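Local structure of alpha-galacturonidase (Bacillus subtilis, 3FEF) at residues W18-M32 against V319-A333. The protein hydrolyses alpha-1,4-linked galacturonic acid units, including di-galacturonate, as a glycoside hydrolase family 4 enzyme that uses NAD(+) and manganese. Sequence-based numbering, arbitrary orientation.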
ATOM      1  N   TRP A  18     -35.689  -4.924  15.122  1.00 33.65           N
ATOM      2  CA  TRP A  18     -35.283  -5.553  13.857  1.00 34.82           C
ATOM      3  C   TRP A  18     -36.040  -6.825  13.465  1.00 34.26           C
ATOM      4  O   TRP A  18     -36.410  -6.971  12.311  1.00 35.24           O
ATOM      5  CB  TRP A  18     -33.766  -5.803  13.834  1.00 36.28           C
ATOM      6  CG  TRP A  18     -33.005  -4.511  13.891  1.00 36.86           C
ATOM      7  CD1 TRP A  18     -32.343  -3.989  14.967  1.00 35.70           C
ATOM      8  CD2 TRP A  18     -32.881  -3.555  12.835  1.00 36.42           C
ATOM      9  NE1 TRP A  18     -31.792  -2.771  14.629  1.00 37.63           N
ATOM     10  CE2 TRP A  18     -32.110  -2.487  13.326  1.00 39.13           C
ATOM     11  CE3 TRP A  18     -33.322  -3.517  11.508  1.00 39.36           C
ATOM     12  CZ2 TRP A  18     -31.776  -1.383  12.535  1.00 41.99           C
ATOM     13  CZ3 TRP A  18     -33.000  -2.423  10.727  1.00 41.13           C
ATOM     14  CH2 TRP A  18     -32.235  -1.367  11.243  1.00 42.35           C
ATOM     15  N   ALA A  19     -36.248  -7.757  14.390  1.00 34.41           N
ATOM     16  CA  ALA A  19     -36.975  -8.993  14.028  1.00 37.69           C
ATOM     17  C   ALA A  19     -38.378  -8.713  13.457  1.00 34.26           C
ATOM     18  O   ALA A  19     -38.785  -9.318  12.474  1.00 34.38           O
ATOM     19  CB  ALA A  19     -37.053  -9.972  15.218  1.00 37.91           C
ATOM     20  N   ARG A  20     -39.098  -7.791  14.078  1.00 35.13           N
ATOM     21  CA  ARG A  20     -40.445  -7.400  13.644  1.00 37.50           C
ATOM     22  C   ARG A  20     -40.425  -6.777  12.250  1.00 38.20           C
ATOM     23  O   ARG A  20     -41.207  -7.148  11.372  1.00 38.21           O
ATOM     24  CB  ARG A  20     -41.051  -6.386  14.621  1.00 37.04           C
ATOM     25  CG  ARG A  20     -41.384  -6.954  15.967  1.00 37.32           C
ATOM     26  CD  ARG A  20     -42.402  -8.067  15.849  1.00 38.40           C
ATOM     27  NE  ARG A  20     -42.398  -8.853  17.069  1.00 36.97           N
ATOM     28  CZ  ARG A  20     -42.992  -8.465  18.190  1.00 38.28           C
ATOM     29  NH1 ARG A  20     -43.655  -7.316  18.210  1.00 34.57           N
ATOM     30  NH2 ARG A  20     -42.924  -9.227  19.284  1.00 36.65           N
ATOM     31  N   SER A  21     -39.525  -5.829  12.061  1.00 36.92           N
ATOM     32  CA  SER A  21     -39.337  -5.200  10.768  1.00 38.96           C
ATOM     33  C   SER A  21     -38.991  -6.238   9.689  1.00 38.85           C
ATOM     34  O   SER A  21     -39.541  -6.225   8.588  1.00 38.78           O
ATOM     35  CB  SER A  21     -38.264  -4.121  10.870  1.00 40.07           C
ATOM     36  OG  SER A  21     -37.313  -4.296   9.835  1.00 45.60           O
ATOM     37  N   LEU A  22     -38.098  -7.161  10.014  1.00 37.23           N
ATOM     38  CA  LEU A  22     -37.817  -8.257   9.104  1.00 37.17           C
ATOM     39  C   LEU A  22     -39.095  -9.052   8.785  1.00 35.91           C
ATOM     40  O   LEU A  22     -39.351  -9.406   7.637  1.00 35.66           O
ATOM     41  CB  LEU A  22     -36.751  -9.180   9.701  1.00 37.27           C
ATOM     42  CG  LEU A  22     -36.643 -10.557   9.053  1.00 40.66           C
ATOM     43  CD1 LEU A  22     -35.930 -10.462   7.708  1.00 41.54           C
ATOM     44  CD2 LEU A  22     -35.955 -11.564   9.990  1.00 41.20           C
HETATM   45  N   MSE A  23     -39.896  -9.343   9.800  1.00 35.16           N
HETATM   46  CA  MSE A  23     -41.115 -10.129   9.584  1.00 37.03           C
HETATM   47  C   MSE A  23     -42.093  -9.438   8.637  1.00 32.12           C
HETATM   48  O   MSE A  23     -42.603 -10.049   7.698  1.00 31.74           O
HETATM   49  CB  MSE A  23     -41.798 -10.432  10.914  1.00 39.82           C
HETATM   50  CG  MSE A  23     -41.013 -11.388  11.768  1.00 45.74           C
HETATM   51 SE   MSE A  23     -41.792 -11.638  13.547  1.00 53.22          SE
HETATM   52  CE  MSE A  23     -40.149 -12.193  14.431  1.00 50.77           C
ATOM     53  N   SER A  24     -42.346  -8.161   8.889  1.00 29.60           N
ATOM     54  CA  SER A  24     -43.186  -7.372   7.993  1.00 30.81           C
ATOM     55  C   SER A  24     -42.702  -7.448   6.561  1.00 31.74           C
ATOM     56  O   SER A  24     -43.487  -7.689   5.646  1.00 32.74           O
ATOM     57  CB  SER A  24     -43.261  -5.922   8.453  1.00 28.75           C
ATOM     58  OG  SER A  24     -43.935  -5.868   9.702  1.00 31.12           O
ATOM     59  N   ASP A  25     -41.400  -7.276   6.360  1.00 34.25           N
ATOM     60  CA  ASP A  25     -40.866  -7.274   5.004  1.00 33.56           C
ATOM     61  C   ASP A  25     -40.959  -8.653   4.378  1.00 32.77           C
ATOM     62  O   ASP A  25     -41.295  -8.796   3.201  1.00 31.85           O
ATOM     63  CB  ASP A  25     -39.450  -6.690   4.964  1.00 35.44           C
ATOM     64  CG  ASP A  25     -39.459  -5.189   5.122  1.00 37.94           C
ATOM     65  OD1 ASP A  25     -40.502  -4.590   4.796  1.00 41.63           O
ATOM     66  OD2 ASP A  25     -38.465  -4.602   5.598  1.00 39.66           O
ATOM     67  N   LEU A  26     -40.698  -9.682   5.173  1.00 30.77           N
ATOM     68  CA  LEU A  26     -40.813 -11.041   4.657  1.00 32.32           C
ATOM     69  C   LEU A  26     -42.244 -11.354   4.268  1.00 33.78           C
ATOM     70  O   LEU A  26     -42.501 -12.053   3.285  1.00 36.41           O
ATOM     71  CB  LEU A  26     -40.330 -12.068   5.684  1.00 29.59           C
ATOM     72  CG  LEU A  26     -38.820 -12.134   5.902  1.00 29.45           C
ATOM     73  CD1 LEU A  26     -38.522 -13.157   7.006  1.00 29.27           C
ATOM     74  CD2 LEU A  26     -38.128 -12.517   4.608  1.00 27.31           C
ATOM     75  N   SER A  27     -43.186 -10.844   5.039  1.00 33.92           N
ATOM     76  CA  SER A  27     -44.558 -11.277   4.846  1.00 37.04           C
ATOM     77  C   SER A  27     -45.114 -10.776   3.520  1.00 37.62           C
ATOM     78  O   SER A  27     -46.018 -11.380   2.969  1.00 39.97           O
ATOM     79  CB  SER A  27     -45.438 -10.845   6.022  1.00 34.63           C
ATOM     80  OG  SER A  27     -45.701  -9.455   5.957  1.00 40.64           O
ATOM     81  N   ILE A  28     -44.569  -9.682   2.998  1.00 38.70           N
ATOM     82  CA  ILE A  28     -45.059  -9.145   1.722  1.00 42.16           C
ATOM     83  C   ILE A  28     -44.198  -9.429   0.483  1.00 43.18           C
ATOM     84  O   ILE A  28     -44.594  -9.088  -0.625  1.00 42.29           O
ATOM     85  CB  ILE A  28     -45.313  -7.623   1.783  1.00 41.98           C
ATOM     86  CG1 ILE A  28     -44.056  -6.879   2.250  1.00 41.55           C
ATOM     87  CG2 ILE A  28     -46.495  -7.322   2.689  1.00 41.77           C
ATOM     88  CD1 ILE A  28     -44.288  -5.400   2.449  1.00 42.86           C
ATOM     89  N   ASP A  29     -43.023 -10.029   0.655  1.00 44.88           N
ATOM     90  CA  ASP A  29     -42.207 -10.360  -0.513  1.00 44.62           C
ATOM     91  C   ASP A  29     -42.666 -11.684  -1.109  1.00 45.11           C
ATOM     92  O   ASP A  29     -42.710 -12.695  -0.422  1.00 47.32           O
ATOM     93  CB  ASP A  29     -40.716 -10.403  -0.171  1.00 45.63           C
ATOM     94  CG  ASP A  29     -39.843 -10.033  -1.359  1.00 45.59           C
ATOM     95  OD1 ASP A  29     -39.777 -10.816  -2.329  1.00 45.49           O
ATOM     96  OD2 ASP A  29     -39.237  -8.943  -1.335  1.00 48.79           O
ATOM     97  N   GLU A  30     -43.027 -11.678  -2.387  1.00 45.46           N
ATOM     98  CA  GLU A  30     -43.537 -12.890  -3.018  1.00 45.41           C
ATOM     99  C   GLU A  30     -42.428 -13.645  -3.758  1.00 43.33           C
ATOM    100  O   GLU A  30     -42.636 -14.739  -4.277  1.00 44.90           O
ATOM    101  CB  GLU A  30     -44.712 -12.550  -3.943  1.00 49.17           C
ATOM    102  CG  GLU A  30     -45.724 -11.592  -3.296  1.00 53.34           C
ATOM    103  CD  GLU A  30     -47.146 -11.757  -3.823  1.00 55.69           C
ATOM    104  OE1 GLU A  30     -47.398 -12.683  -4.624  1.00 56.59           O
ATOM    105  OE2 GLU A  30     -48.022 -10.959  -3.423  1.00 58.20           O
ATOM    106  N   ARG A  31     -41.238 -13.061  -3.766  1.00 41.11           N
ATOM    107  CA  ARG A  31     -40.079 -13.662  -4.415  1.00 37.35           C
ATOM    108  C   ARG A  31     -39.532 -14.887  -3.680  1.00 36.49           C
ATOM    109  O   ARG A  31     -38.862 -15.715  -4.279  1.00 37.85           O
ATOM    110  CB  ARG A  31     -38.973 -12.615  -4.572  1.00 38.86           C
ATOM    111  CG  ARG A  31     -39.244 -11.513  -5.620  1.00 36.37           C
ATOM    112  CD  ARG A  31     -38.038 -10.539  -5.705  1.00 38.71           C
ATOM    113  NE  ARG A  31     -37.896  -9.718  -4.502  1.00 35.66           N
ATOM    114  CZ  ARG A  31     -36.999  -8.750  -4.337  1.00 36.94           C
ATOM    115  NH1 ARG A  31     -36.131  -8.460  -5.300  1.00 36.76           N
ATOM    116  NH2 ARG A  31     -36.972  -8.067  -3.199  1.00 35.18           N
HETATM  117  N   MSE A  32     -39.819 -15.021  -2.388  1.00 35.43           N
HETATM  118  CA  MSE A  32     -39.134 -16.027  -1.579  1.00 35.12           C
HETATM  119  C   MSE A  32     -40.020 -16.736  -0.572  1.00 33.46           C
HETATM  120  O   MSE A  32     -41.071 -16.238  -0.189  1.00 33.11           O
HETATM  121  CB  MSE A  32     -37.999 -15.377  -0.781  1.00 36.21           C
HETATM  122  CG  MSE A  32     -36.886 -14.746  -1.590  1.00 37.19           C
HETATM  123 SE   MSE A  32     -35.657 -13.784  -0.386  1.00 43.32          SE
HETATM  124  CE  MSE A  32     -36.818 -12.364   0.257  1.00 37.95           C
ATOM    125  N   VAL A 319     -47.653  -9.606  12.412  1.00 43.82           N
ATOM    126  CA  VAL A 319     -47.161  -8.241  12.253  1.00 43.01           C
ATOM    127  C   VAL A 319     -47.930  -7.545  11.139  1.00 42.62           C
ATOM    128  O   VAL A 319     -48.583  -8.193  10.325  1.00 42.90           O
ATOM    129  CB  VAL A 319     -45.652  -8.197  11.908  1.00 42.49           C
ATOM    130  CG1 VAL A 319     -44.839  -8.930  12.958  1.00 43.03           C
ATOM    131  CG2 VAL A 319     -45.400  -8.782  10.526  1.00 39.48           C
ATOM    132  N   ALA A 320     -47.845  -6.221  11.099  1.00 42.75           N
ATOM    133  CA  ALA A 320     -48.364  -5.459   9.967  1.00 42.32           C
ATOM    134  C   ALA A 320     -47.721  -5.917   8.660  1.00 40.93           C
ATOM    135  O   ALA A 320     -46.491  -5.954   8.533  1.00 42.85           O
ATOM    136  CB  ALA A 320     -48.120  -3.961  10.177  1.00 43.05           C
ATOM    137  N   GLU A 321     -48.549  -6.267   7.688  1.00 40.51           N
ATOM    138  CA  GLU A 321     -48.061  -6.580   6.358  1.00 42.24           C
ATOM    139  C   GLU A 321     -47.777  -5.287   5.616  1.00 43.02           C
ATOM    140  O   GLU A 321     -48.453  -4.957   4.650  1.00 43.64           O
ATOM    141  CB  GLU A 321     -49.074  -7.432   5.586  1.00 46.27           C
ATOM    142  CG  GLU A 321     -48.944  -8.934   5.803  1.00 51.00           C
ATOM    143  CD  GLU A 321     -49.856  -9.711   4.876  1.00 55.49           C
ATOM    144  OE1 GLU A 321     -51.026  -9.293   4.738  1.00 58.58           O
ATOM    145  OE2 GLU A 321     -49.416 -10.723   4.278  1.00 56.94           O
ATOM    146  N   LYS A 322     -46.761  -4.561   6.077  1.00 44.31           N
ATOM    147  CA  LYS A 322     -46.422  -3.256   5.529  1.00 45.15           C
ATOM    148  C   LYS A 322     -44.898  -3.085   5.453  1.00 44.16           C
ATOM    149  O   LYS A 322     -44.188  -3.449   6.377  1.00 40.83           O
ATOM    150  CB  LYS A 322     -47.025  -2.162   6.410  1.00 46.79           C
ATOM    151  CG  LYS A 322     -47.104  -0.803   5.745  1.00 50.82           C
ATOM    152  CD  LYS A 322     -47.806   0.199   6.644  1.00 53.14           C
ATOM    153  CE  LYS A 322     -48.236   1.452   5.877  1.00 54.98           C
ATOM    154  NZ  LYS A 322     -47.190   2.507   5.849  1.00 56.23           N
ATOM    155  N   ALA A 323     -44.403  -2.533   4.349  1.00 43.87           N
ATOM    156  CA  ALA A 323     -42.964  -2.352   4.162  1.00 44.40           C
ATOM    157  C   ALA A 323     -42.348  -1.541   5.307  1.00 43.07           C
ATOM    158  O   ALA A 323     -42.859  -0.485   5.669  1.00 42.00           O
ATOM    159  CB  ALA A 323     -42.683  -1.684   2.810  1.00 44.15           C
ATOM    160  N   SER A 324     -41.255  -2.041   5.875  1.00 42.19           N
ATOM    161  CA  SER A 324     -40.615  -1.396   7.029  1.00 41.93           C
ATOM    162  C   SER A 324     -39.804  -0.151   6.668  1.00 41.12           C
ATOM    163  O   SER A 324     -39.535   0.693   7.521  1.00 41.91           O
ATOM    164  CB  SER A 324     -39.696  -2.385   7.751  1.00 41.89           C
ATOM    165  OG  SER A 324     -38.559  -2.671   6.947  1.00 41.06           O
ATOM    166  N   GLY A 325     -39.393  -0.037   5.413  1.00 40.09           N
ATOM    167  CA  GLY A 325     -38.433   0.996   5.053  1.00 39.17           C
ATOM    168  C   GLY A 325     -37.002   0.485   5.133  1.00 39.00           C
ATOM    169  O   GLY A 325     -36.074   1.167   4.717  1.00 38.84           O
ATOM    170  N   GLU A 326     -36.817  -0.722   5.660  1.00 39.19           N
ATOM    171  CA  GLU A 326     -35.471  -1.316   5.763  1.00 38.16           C
ATOM    172  C   GLU A 326     -35.100  -2.024   4.465  1.00 33.90           C
ATOM    173  O   GLU A 326     -35.970  -2.308   3.665  1.00 33.26           O
ATOM    174  CB  GLU A 326     -35.403  -2.293   6.940  1.00 37.25           C
ATOM    175  CG  GLU A 326     -35.689  -1.637   8.285  1.00 42.28           C
ATOM    176  CD  GLU A 326     -34.781  -0.435   8.570  1.00 43.73           C
ATOM    177  OE1 GLU A 326     -33.744  -0.278   7.886  1.00 41.73           O
ATOM    178  OE2 GLU A 326     -35.108   0.356   9.486  1.00 46.43           O
ATOM    179  N   GLU A 327     -33.818  -2.316   4.263  1.00 34.19           N
ATOM    180  CA  GLU A 327     -33.366  -3.021   3.050  1.00 33.66           C
ATOM    181  C   GLU A 327     -32.968  -4.487   3.304  1.00 32.17           C
ATOM    182  O   GLU A 327     -32.618  -5.225   2.369  1.00 32.17           O
ATOM    183  CB  GLU A 327     -32.214  -2.266   2.372  1.00 36.06           C
ATOM    184  CG  GLU A 327     -32.563  -0.851   1.901  1.00 41.62           C
ATOM    185  CD  GLU A 327     -33.236  -0.803   0.520  1.00 43.79           C
ATOM    186  OE1 GLU A 327     -33.698  -1.849   0.017  1.00 42.96           O
ATOM    187  OE2 GLU A 327     -33.302   0.301  -0.070  1.00 46.25           O
ATOM    188  N   GLY A 328     -33.039  -4.912   4.557  1.00 27.22           N
ATOM    189  CA  GLY A 328     -32.658  -6.277   4.913  1.00 26.68           C
ATOM    190  C   GLY A 328     -33.135  -7.322   3.926  1.00 27.14           C
ATOM    191  O   GLY A 328     -32.336  -8.057   3.322  1.00 27.92           O
ATOM    192  N   VAL A 329     -34.447  -7.391   3.753  1.00 27.32           N
ATOM    193  CA  VAL A 329     -35.051  -8.382   2.865  1.00 26.46           C
ATOM    194  C   VAL A 329     -34.724  -8.188   1.383  1.00 24.91           C
ATOM    195  O   VAL A 329     -34.557  -9.162   0.641  1.00 24.44           O
ATOM    196  CB  VAL A 329     -36.551  -8.417   3.079  1.00 28.21           C
ATOM    197  CG1 VAL A 329     -37.228  -9.290   2.016  1.00 27.40           C
ATOM    198  CG2 VAL A 329     -36.837  -8.925   4.496  1.00 28.76           C
ATOM    199  N   ASN A 330     -34.668  -6.934   0.945  1.00 23.11           N
ATOM    200  CA  ASN A 330     -34.201  -6.621  -0.389  1.00 22.99           C
ATOM    201  C   ASN A 330     -32.771  -7.126  -0.588  1.00 21.81           C
ATOM    202  O   ASN A 330     -32.430  -7.655  -1.645  1.00 20.93           O
ATOM    203  CB  ASN A 330     -34.242  -5.114  -0.627  1.00 29.47           C
ATOM    204  CG  ASN A 330     -35.661  -4.591  -0.809  1.00 37.41           C
ATOM    205  OD1 ASN A 330     -36.588  -5.359  -1.070  1.00 38.81           O
ATOM    206  ND2 ASN A 330     -35.834  -3.277  -0.680  1.00 38.37           N
ATOM    207  N   ILE A 331     -31.946  -6.973   0.445  1.00 22.13           N
ATOM    208  CA  ILE A 331     -30.561  -7.375   0.382  1.00 23.46           C
ATOM    209  C   ILE A 331     -30.481  -8.884   0.335  1.00 23.94           C
ATOM    210  O   ILE A 331     -29.681  -9.445  -0.413  1.00 24.33           O
ATOM    211  CB  ILE A 331     -29.742  -6.852   1.588  1.00 24.51           C
ATOM    212  CG1 ILE A 331     -29.574  -5.328   1.516  1.00 24.52           C
ATOM    213  CG2 ILE A 331     -28.366  -7.516   1.626  1.00 22.30           C
ATOM    214  CD1 ILE A 331     -28.775  -4.764   2.694  1.00 23.65           C
ATOM    215  N   ILE A 332     -31.317  -9.551   1.120  1.00 23.08           N
ATOM    216  CA  ILE A 332     -31.341 -11.011   1.088  1.00 23.24           C
ATOM    217  C   ILE A 332     -31.760 -11.500  -0.309  1.00 24.21           C
ATOM    218  O   ILE A 332     -31.124 -12.382  -0.899  1.00 25.96           O
ATOM    219  CB  ILE A 332     -32.301 -11.572   2.155  1.00 24.51           C
ATOM    220  CG1 ILE A 332     -31.757 -11.285   3.553  1.00 24.46           C
ATOM    221  CG2 ILE A 332     -32.554 -13.070   1.933  1.00 22.79           C
ATOM    222  CD1 ILE A 332     -32.795 -11.505   4.692  1.00 23.91           C
ATOM    223  N   ALA A 333     -32.828 -10.925  -0.852  1.00 25.70           N
ATOM    224  CA  ALA A 333     -33.244 -11.292  -2.215  1.00 27.99           C
ATOM    225  C   ALA A 333     -32.096 -11.110  -3.224  1.00 26.38           C
ATOM    226  O   ALA A 333     -31.886 -11.945  -4.097  1.00 23.56           O
ATOM    227  CB  ALA A 333     -34.466 -10.492  -2.649  1.00 24.73           C
TER
HETATM  228  O   HOH W   1     -33.520  -7.072  -4.297  1.00 24.16           O
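Ser324 N donates to Asp25 OD1 at 2.9 Å, nearly straight at 167° and on the syn side. Helix 18-28, the first helix of the Rossmann fold, here meets the loop leading into helix 328-335, from the C-terminal family domain. Ser324 OG lies implausibly close to Asp25 OD2, so the length of that bond is doubtful. The same OG accepts from Glu326 N, closing an ST turn. Earlier in the loop, Ala320 O accepts from Ser24 OG at 2.8 Å, in the carbonyl plane. Val329 CG2 fits against Asp25 CB (3.5 Å), Leu22 CD1 and Leu26 CD2, while Val329 CG1 meets Met32 CE. Ala333 CB sits over the centre of one face of the Arg31 guanidinium, 3.4 Å above its plane. Asp29 holds that group side-on through Arg31 NE and NH2. Replacing Arg31 by an alanine is likely to leave the Asp29 carboxylate without its salt-bridge mate and the Ala333 methyl without the flat group that covers it. The Trp18 ring meets that of His170, the probable proton donor, and Glu326 OE2 makes a weak hydrogen bond to His170 ND1. With Glu326 bent at its second torsion (chi2 -55°), its CD lies 3.4 Å from Trp18 CZ3, ring and carboxylate planes 61° apart.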